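Local coordinates for protein putative peptidase (Chlamydophila abortus, PDB 3CE2) that probably acts as a zinc-dependent oligopeptidase of the M3B family, cleaving a variety of small bioactive peptides, at residues T75-E80 / R149-K154; G378-H383 / Q417-A422. All blocks are in the same frame, centred on the assembly; numbering follows the deposited sequence.

Interaction 1: T75-E80 / R149-K154; sequences TLFSIE and RFYLEK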
loop_
_atom_site.group_PDB
_atom_site.type_symbol
_atom_site.label_atom_id
_atom_site.label_comp_id
_atom_site.label_asym_id
_atom_site.label_seq_id
_atom_site.Cartn_x
_atom_site.Cartn_y
_atom_site.Cartn_z
ATOM N N THR A 75 29.168 -7.184 -4.887
ATOM C CA THR A 75 29.431 -7.986 -3.727
ATOM C C THR A 75 28.341 -7.780 -2.716
ATOM O O THR A 75 27.962 -8.711 -2.014
ATOM C CB THR A 75 30.764 -7.588 -3.102
ATOM O OG1 THR A 75 31.821 -8.081 -3.935
ATOM C CG2 THR A 75 30.891 -8.171 -1.720
ATOM N N LEU A 76 27.820 -6.565 -2.647
ATOM C CA LEU A 76 26.790 -6.338 -1.685
ATOM C C LEU A 76 25.457 -6.901 -2.170
ATOM O O LEU A 76 24.703 -7.469 -1.375
ATOM C CB LEU A 76 26.764 -4.886 -1.202
ATOM C CG LEU A 76 26.021 -3.769 -1.891
ATOM C CD1 LEU A 76 24.558 -3.865 -1.520
ATOM C CD2 LEU A 76 26.588 -2.469 -1.394
ATOM N N PHE A 77 25.186 -6.812 -3.469
ATOM C CA PHE A 77 23.976 -7.439 -4.010
ATOM C C PHE A 77 23.991 -8.949 -3.819
ATOM O O PHE A 77 22.951 -9.585 -3.707
ATOM C CB PHE A 77 23.766 -7.105 -5.488
ATOM C CG PHE A 77 23.428 -5.662 -5.735
ATOM C CD1 PHE A 77 22.769 -4.910 -4.759
ATOM C CD2 PHE A 77 23.765 -5.051 -6.935
ATOM C CE1 PHE A 77 22.443 -3.553 -4.978
ATOM C CE2 PHE A 77 23.452 -3.705 -7.162
ATOM C CZ PHE A 77 22.781 -2.957 -6.180
ATOM N N SER A 78 25.182 -9.520 -3.780
ATOM C CA SER A 78 25.323 -10.956 -3.721
ATOM C C SER A 78 24.978 -11.440 -2.317
ATOM O O SER A 78 24.248 -12.415 -2.150
ATOM C CB SER A 78 26.764 -11.335 -4.052
ATOM O OG SER A 78 26.818 -12.671 -4.500
ATOM N N ILE A 79 25.535 -10.749 -1.323
ATOM C CA ILE A 79 25.287 -11.013 0.086
ATOM C C ILE A 79 23.812 -10.792 0.389
ATOM O O ILE A 79 23.114 -11.697 0.886
ATOM C CB ILE A 79 26.149 -10.081 0.971
ATOM C CG1 ILE A 79 27.609 -10.558 0.981
ATOM C CG2 ILE A 79 25.611 -10.018 2.393
ATOM C CD1 ILE A 79 28.571 -9.530 1.490
ATOM N N GLU A 80 23.346 -9.592 0.052
ATOM C CA GLU A 80 21.969 -9.188 0.273
ATOM C C GLU A 80 21.037 -10.246 -0.264
ATOM O O GLU A 80 20.008 -10.570 0.344
ATOM C CB GLU A 80 21.696 -7.853 -0.411
ATOM C CG GLU A 80 20.270 -7.384 -0.328
ATOM C CD GLU A 80 20.032 -6.070 -1.075
ATOM O OE1 GLU A 80 21.011 -5.318 -1.315
ATOM O OE2 GLU A 80 18.857 -5.789 -1.417
ATOM N N ARG A 149 22.602 1.438 -13.611
ATOM C CA ARG A 149 22.453 2.876 -13.823
ATOM C C ARG A 149 21.294 3.488 -13.017
ATOM O O ARG A 149 21.446 4.506 -12.355
ATOM C CB ARG A 149 22.292 3.181 -15.313
ATOM C CG ARG A 149 23.054 4.402 -15.753
ATOM C CD ARG A 149 22.384 5.071 -16.949
ATOM N NE ARG A 149 22.979 6.394 -17.195
ATOM C CZ ARG A 149 22.369 7.564 -16.984
ATOM N NH1 ARG A 149 23.017 8.687 -17.228
ATOM N NH2 ARG A 149 21.116 7.620 -16.532
ATOM N N PHE A 150 20.126 2.871 -13.092
ATOM C CA PHE A 150 18.976 3.391 -12.394
ATOM C C PHE A 150 19.199 3.338 -10.880
ATOM O O PHE A 150 18.980 4.330 -10.151
ATOM C CB PHE A 150 17.750 2.601 -12.760
ATOM C CG PHE A 150 16.543 3.034 -12.030
ATOM C CD1 PHE A 150 16.188 4.384 -12.013
ATOM C CD2 PHE A 150 15.746 2.103 -11.366
ATOM C CE1 PHE A 150 15.049 4.815 -11.349
ATOM C CE2 PHE A 150 14.611 2.511 -10.694
ATOM C CZ PHE A 150 14.258 3.882 -10.680
ATOM N N TYR A 151 19.663 2.180 -10.430
ATOM C CA TYR A 151 20.053 2.010 -9.064
ATOM C C TYR A 151 20.933 3.169 -8.613
ATOM O O TYR A 151 20.638 3.826 -7.628
ATOM C CB TYR A 151 20.772 0.681 -8.863
ATOM C CG TYR A 151 21.162 0.472 -7.422
ATOM C CD1 TYR A 151 20.246 -0.024 -6.499
ATOM C CD2 TYR A 151 22.428 0.806 -6.973
ATOM C CE1 TYR A 151 20.586 -0.199 -5.185
ATOM C CE2 TYR A 151 22.772 0.636 -5.651
ATOM C CZ TYR A 151 21.837 0.139 -4.774
ATOM O OH TYR A 151 22.176 -0.035 -3.478
ATOM N N LEU A 152 22.012 3.441 -9.323
ATOM C CA LEU A 152 22.880 4.556 -8.917
ATOM C C LEU A 152 22.245 5.904 -9.155
ATOM O O LEU A 152 22.528 6.850 -8.450
ATOM C CB LEU A 152 24.184 4.515 -9.684
ATOM C CG LEU A 152 25.017 3.335 -9.255
ATOM C CD1 LEU A 152 25.941 2.962 -10.384
ATOM C CD2 LEU A 152 25.791 3.751 -8.009
ATOM N N GLU A 153 21.410 5.997 -10.181
ATOM C CA GLU A 153 20.782 7.251 -10.483
ATOM C C GLU A 153 19.960 7.668 -9.278
ATOM O O GLU A 153 20.056 8.810 -8.827
ATOM C CB GLU A 153 19.911 7.107 -11.706
ATOM C CG GLU A 153 19.267 8.393 -12.130
ATOM C CD GLU A 153 18.437 8.231 -13.395
ATOM O OE1 GLU A 153 18.180 7.071 -13.793
ATOM O OE2 GLU A 153 18.052 9.264 -13.989
ATOM N N LYS A 154 19.175 6.725 -8.749
ATOM C CA LYS A 154 18.373 6.935 -7.537
ATOM C C LYS A 154 19.219 7.425 -6.372
ATOM O O LYS A 154 18.761 8.203 -5.564
ATOM C CB LYS A 154 17.678 5.647 -7.110
ATOM C CG LYS A 154 16.254 5.489 -7.611
ATOM C CD LYS A 154 15.640 4.129 -7.152
ATOM C CE LYS A 154 16.531 2.909 -7.559
ATOM N NZ LYS A 154 16.031 1.560 -7.129
#
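Phe77 and Tyr151 reach toward each other from two helices and meet in a T-shaped (edge-to-face) pair. The phenylalanine supplies the edge: its CZ stands almost over the middle of the tyrosine ring, with Phe77 CZ 3.5 Å from Tyr151 CZ. The ring planes are close to perpendicular, at 87°, and the ring centroids lie 4.9 Å apart. In this geometry the slightly positive rim hydrogens of one ring face the electron-rich pi cloud of the other, which suits two aromatic residues at this place. Two large aromatic side chains bridge the gap between the helices, for the closest CA atoms of the two segments, Phe77 CA and Tyr151 CA, are 11.4 Å apart. Tyr151 holds CG anti to its own N (chi1 -179°), which sends the ring toward Phe77, and chi2 of 83° turns a face to the incoming edge.

The tight part of the contact is confined to this pair, and the two six-residue segments together bury just 105 Å². Phe77 is buried, whereas Tyr151 remains partly exposed. The other side chains of the two segments make no contact with each other within 4.5 Å, and Ser78 and Arg149 lie on outward, solvent-facing surfaces, where polar and charged groups are at home. Within the first helix, the carboxylate of Glu80 comes near the plane of the Phe77 ring at its edge, Glu80 OE1 lying 3.9 Å from Phe77 CD1.

Helix 66-96 and the short helix 149-156 are thus joined in the largely helical N-terminal part of the enzyme, away from the zinc sites. Tyr151 also touches Leu73 of helix 66-96, the His420 ring lies nearly parallel to that of Phe77, and Glu80 packs on Phe117 of helix 101-120.

Interaction 2: G378-H383 / Q417-A422; sequences GCYDSH and QPFHDA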
loop_
_atom_site.group_PDB
_atom_site.type_symbol
_atom_site.label_atom_id
_atom_site.label_comp_id
_atom_site.label_asym_id
_atom_site.label_seq_id
_atom_site.Cartn_x
_atom_site.Cartn_y
_atom_site.Cartn_z
ATOM N N GLY A 378 8.240 -13.983 -0.785
ATOM C CA GLY A 378 9.148 -14.764 -1.602
ATOM C C GLY A 378 10.322 -13.856 -1.822
ATOM O O GLY A 378 10.359 -12.749 -1.292
ATOM N N CYS A 379 11.304 -14.307 -2.576
ATOM C CA CYS A 379 12.397 -13.409 -2.925
ATOM C C CYS A 379 12.815 -13.758 -4.317
ATOM O O CYS A 379 12.171 -14.593 -4.974
ATOM C CB CYS A 379 13.584 -13.575 -1.976
ATOM S SG CYS A 379 14.152 -15.288 -1.930
ATOM N N TYR A 380 13.917 -13.148 -4.743
ATOM C CA TYR A 380 14.388 -13.275 -6.110
ATOM C C TYR A 380 14.509 -14.724 -6.519
ATOM O O TYR A 380 14.163 -15.088 -7.638
ATOM C CB TYR A 380 15.714 -12.536 -6.297
ATOM C CG TYR A 380 16.101 -12.346 -7.737
ATOM C CD1 TYR A 380 15.495 -11.356 -8.517
ATOM C CD2 TYR A 380 17.068 -13.166 -8.330
ATOM C CE1 TYR A 380 15.846 -11.179 -9.848
ATOM C CE2 TYR A 380 17.428 -13.006 -9.660
ATOM C CZ TYR A 380 16.820 -12.006 -10.418
ATOM O OH TYR A 380 17.182 -11.842 -11.737
ATOM N N ASP A 381 14.935 -15.562 -5.584
ATOM C CA ASP A 381 15.235 -16.957 -5.902
ATOM C C ASP A 381 14.076 -17.965 -5.798
ATOM O O ASP A 381 14.148 -19.063 -6.352
ATOM C CB ASP A 381 16.468 -17.402 -5.111
ATOM C CG ASP A 381 17.731 -16.669 -5.568
ATOM O OD1 ASP A 381 18.070 -16.788 -6.771
ATOM O OD2 ASP A 381 18.361 -15.959 -4.746
ATOM N N SER A 382 12.995 -17.571 -5.132
ATOM C CA SER A 382 11.850 -18.456 -4.922
ATOM C C SER A 382 10.705 -18.156 -5.878
ATOM O O SER A 382 10.683 -17.113 -6.525
ATOM C CB SER A 382 11.345 -18.269 -3.495
ATOM O OG SER A 382 11.199 -16.885 -3.175
ATOM N N HIS A 383 9.732 -19.052 -5.957
ATOM C CA HIS A 383 8.482 -18.655 -6.563
ATOM C C HIS A 383 7.768 -17.836 -5.493
ATOM O O HIS A 383 8.288 -17.723 -4.387
ATOM C CB HIS A 383 7.654 -19.840 -7.084
ATOM C CG HIS A 383 7.716 -21.056 -6.226
ATOM N ND1 HIS A 383 8.360 -22.209 -6.620
ATOM C CD2 HIS A 383 7.199 -21.311 -5.002
ATOM C CE1 HIS A 383 8.248 -23.120 -5.672
ATOM N NE2 HIS A 383 7.543 -22.602 -4.680
ATOM N N GLN A 417 13.821 -9.400 -14.505
ATOM C CA GLN A 417 14.738 -8.333 -14.088
ATOM C C GLN A 417 15.951 -8.842 -13.345
ATOM O O GLN A 417 15.916 -9.904 -12.722
ATOM C CB GLN A 417 14.022 -7.306 -13.207
ATOM C CG GLN A 417 12.814 -6.727 -13.841
ATOM C CD GLN A 417 13.181 -5.782 -14.964
ATOM O OE1 GLN A 417 14.221 -5.113 -14.918
ATOM N NE2 GLN A 417 12.309 -5.677 -15.949
ATOM N N PRO A 418 17.038 -8.071 -13.370
ATOM C CA PRO A 418 18.087 -8.558 -12.506
ATOM C C PRO A 418 17.717 -8.233 -11.042
ATOM O O PRO A 418 16.729 -7.518 -10.777
ATOM C CB PRO A 418 19.321 -7.787 -12.981
ATOM C CG PRO A 418 18.779 -6.518 -13.552
ATOM C CD PRO A 418 17.382 -6.805 -14.045
ATOM N N PHE A 419 18.499 -8.769 -10.112
ATOM C CA PHE A 419 18.149 -8.763 -8.695
ATOM C C PHE A 419 17.902 -7.359 -8.215
ATOM O O PHE A 419 16.924 -7.084 -7.540
ATOM C CB PHE A 419 19.257 -9.414 -7.868
ATOM C CG PHE A 419 19.146 -9.157 -6.404
ATOM C CD1 PHE A 419 18.237 -9.864 -5.628
ATOM C CD2 PHE A 419 19.939 -8.204 -5.795
ATOM C CE1 PHE A 419 18.123 -9.623 -4.257
ATOM C CE2 PHE A 419 19.829 -7.960 -4.423
ATOM C CZ PHE A 419 18.917 -8.670 -3.657
ATOM N N HIS A 420 18.779 -6.448 -8.587
ATOM C CA HIS A 420 18.695 -5.110 -8.018
ATOM C C HIS A 420 17.581 -4.254 -8.659
ATOM O O HIS A 420 17.356 -3.129 -8.237
ATOM C CB HIS A 420 20.048 -4.413 -8.159
ATOM C CG HIS A 420 20.473 -4.224 -9.583
ATOM N ND1 HIS A 420 21.014 -5.240 -10.339
ATOM C CD2 HIS A 420 20.417 -3.143 -10.395
ATOM C CE1 HIS A 420 21.275 -4.795 -11.555
ATOM N NE2 HIS A 420 20.927 -3.523 -11.613
ATOM N N ASP A 421 16.900 -4.769 -9.680
ATOM C CA ASP A 421 15.899 -3.974 -10.374
ATOM C C ASP A 421 14.553 -4.622 -10.217
ATOM O O ASP A 421 13.557 -4.084 -10.663
ATOM C CB ASP A 421 16.216 -3.879 -11.871
ATOM C CG ASP A 421 17.107 -2.696 -12.228
ATOM O OD1 ASP A 421 17.629 -2.005 -11.329
ATOM O OD2 ASP A 421 17.289 -2.451 -13.442
ATOM N N ALA A 422 14.512 -5.772 -9.571
ATOM C CA ALA A 422 13.299 -6.606 -9.569
ATOM C C ALA A 422 12.162 -6.168 -8.650
ATOM O O ALA A 422 11.001 -6.470 -8.903
ATOM C CB ALA A 422 13.668 -8.034 -9.268
#
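Tyr380 meets Gln417, Phe419 and Ala422 through different parts of one side chain. Its hydroxyl donates a hydrogen bond to a backbone carbonyl, Tyr380 OH to Gln417 O at 2.5 Å, arriving in the carbonyl plane with a C=O...O angle of 148°. Over one ring face sits Phe419 CA in a CH-pi contact, 3.8 Å from the centroid of the Tyr380 ring. The Phe419 ring turns an edge to the tyrosine face in an offset T-shaped pair, with planes at 85°, and the small Ala422 methyl fits at the tyrosine's edge. A tyrosine suits this place because it joins a flat apolar surface to a polar end.

The loop linking antiparallel strands 375-377 and 385-387 here rests on the one leaving helix 394-416, whose HExxH motif supplies the zinc ligands His402 and His406; the third ligand, Glu430, follows further along, as in gluzincins.

Tyr380 occupies the second position of a type I turn, Cys379 to Ser382, reinforced where Cys379 N donates to Ser382 OG (2.6 Å, 170°). Farther out, Asp381 forms a salt bridge with Arg81 of helix 66-96, and the Gln417 amide donates through NE2 to Lys568 O.

Overall arrangement
From the N terminus, the chain runs from 75-80, within helix 66-96, through 68 residues, mostly helical, before residues 149-154 close interaction 1. Interaction 2 opens much later, at 378-383, and closes at 417-422 after 33 residues that include strand 385-387 and the zinc-binding helix 394-416. The two loops follow in series, neither nested nor crossed, yet their centres lie about 13 Å apart. They touch directly: Phe419 CE2 is 3.6 Å from Phe77 O, and His420 CB is 3.6 Å from Phe77 CE2. Residues 417-422, just after the helix carrying zinc ligands His402 and His406, therefore lie between helix 66-96 and the 378-383 loop.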